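PDB 3FAJ: structural protein ORF131 from Acidianus two-tailed virus, which is a virion structural protein of the viral ORF131/RIP family whose molecular role is not established, though it probably binds DNA. Local coordinates for residues Ile82-Ala85 against Met86-Tyr89. Numbering follows the deposited sequence. Where two conformers were deposited one is given.
Sequences ISDA and MKPY
Lys-87 folds back alongside Asp-84 at the C-terminal end of helix 69-86, and a salt bridge joins the two. CB lies 3.4 Å from Asp-84 O, the carbonyl oxygen that also takes the Lys-87 N-H; that 3.3 Å N...O bond is made from above the carbonyl plane, 70° out of it. A chi1 of -67° turns CG back over the last helical turn, where it touches two carbonyl oxygens, those of Ser-83 and Asp-84, each 3.4 Å away. The extended chain beyond carries CE to 3.2 Å from Asp-84 OD1, and the bend at chi4 (-49°) then turns NZ in to 2.9 Å from that oxygen. The salt bridge uses the anti lone pair of OD1, the one facing away from OD2.

In the backbone, the i to i+4 bond from Met-86 N to Ile-82 O, with its weak branch to Ser-83 O, gives way to i to i+3 bonds: Lys-87 N to Asp-84 O, then Tyr-89 N to Met-86 O, closing the 3-10 turn 87-89. Pro-88 CD rests 3.4 Å from Ala-85 O, and the edge of the Tyr-89 ring meets that oxygen in plane. Tyr-89 OH is hydrogen-bonded to Glu-104, linking the turn to helix 103-111. Both ion-pair residues are exposed, so solvent probably screens their attraction, while the Asp-84 carboxylate, and more weakly the carbonyl-rich helix end, should favour the charged ammonium.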
loop_
_atom_site.group_PDB
_atom_site.type_symbol
_atom_site.label_atom_id
_atom_site.label_comp_id
_atom_site.label_asym_id
_atom_site.label_seq_id
_atom_site.Cartn_x
_atom_site.Cartn_y
_atom_site.Cartn_z
ATOM N N ILE A 82 8.561 -0.233 0.962
ATOM C CA ILE A 82 8.833 -0.889 -0.325
ATOM C C ILE A 82 9.981 -0.201 -1.065
ATOM O O ILE A 82 10.894 -0.861 -1.563
ATOM C CB ILE A 82 7.564 -0.953 -1.208
ATOM C CG1 ILE A 82 6.490 -1.819 -0.530
ATOM C CG2 ILE A 82 7.924 -1.514 -2.608
ATOM C CD1 ILE A 82 5.196 -1.910 -1.285
ATOM N N SER A 83 9.952 1.139 -1.107
ATOM C CA SER A 83 11.019 1.929 -1.738
ATOM C C SER A 83 12.384 1.610 -1.143
ATOM O O SER A 83 13.361 1.428 -1.870
ATOM C CB SER A 83 10.736 3.428 -1.581
ATOM O OG SER A 83 9.482 3.758 -2.148
ATOM N N ASP A 84 12.438 1.553 0.188
ATOM C CA ASP A 84 13.675 1.293 0.904
ATOM C C ASP A 84 14.207 -0.105 0.608
ATOM O O ASP A 84 15.422 -0.270 0.432
ATOM C CB ASP A 84 13.479 1.468 2.412
ATOM C CG ASP A 84 13.316 2.929 2.832
ATOM O OD1 ASP A 84 13.551 3.861 2.015
ATOM O OD2 ASP A 84 12.943 3.141 4.014
ATOM N N ALA A 85 13.306 -1.088 0.554
ATOM C CA ALA A 85 13.682 -2.476 0.311
ATOM C C ALA A 85 14.174 -2.647 -1.129
ATOM O O ALA A 85 14.976 -3.531 -1.401
ATOM C CB ALA A 85 12.512 -3.428 0.612
ATOM N N MET A 86 13.713 -1.778 -2.034
ATOM C CA MET A 86 14.117 -1.853 -3.440
ATOM C C MET A 86 15.451 -1.181 -3.745
ATOM O O MET A 86 16.000 -1.370 -4.840
ATOM C CB MET A 86 13.032 -1.293 -4.368
ATOM C CG MET A 86 11.848 -2.228 -4.567
ATOM S SD MET A 86 12.270 -3.842 -5.290
ATOM C CE MET A 86 12.896 -3.392 -6.902
ATOM N N LYS A 87 15.965 -0.401 -2.787
ATOM C CA LYS A 87 17.201 0.375 -2.993
ATOM C C LYS A 87 18.388 -0.459 -3.495
ATOM O O LYS A 87 19.015 -0.075 -4.488
ATOM C CB LYS A 87 17.582 1.186 -1.744
ATOM C CG LYS A 87 16.608 2.295 -1.404
ATOM C CD LYS A 87 17.280 3.385 -0.582
ATOM C CE LYS A 87 16.292 4.124 0.331
ATOM N NZ LYS A 87 15.022 4.591 -0.332
ATOM N N PRO A 88 18.700 -1.600 -2.834
ATOM C CA PRO A 88 19.798 -2.444 -3.340
ATOM C C PRO A 88 19.606 -2.956 -4.780
ATOM O O PRO A 88 20.567 -3.409 -5.409
ATOM C CB PRO A 88 19.804 -3.636 -2.370
ATOM C CG PRO A 88 19.157 -3.140 -1.145
ATOM C CD PRO A 88 18.110 -2.168 -1.607
ATOM N N TYR A 89 18.380 -2.879 -5.291
ATOM C CA TYR A 89 18.046 -3.412 -6.613
ATOM C C TYR A 89 17.929 -2.321 -7.680
ATOM O O TYR A 89 17.506 -2.591 -8.809
ATOM C CB TYR A 89 16.769 -4.261 -6.525
ATOM C CG TYR A 89 16.926 -5.434 -5.583
ATOM C CD1 TYR A 89 17.442 -6.651 -6.035
ATOM C CD2 TYR A 89 16.594 -5.320 -4.233
ATOM C CE1 TYR A 89 17.604 -7.732 -5.173
ATOM C CE2 TYR A 89 16.755 -6.392 -3.360
ATOM C CZ TYR A 89 17.257 -7.595 -3.840
ATOM O OH TYR A 89 17.423 -8.662 -2.986
#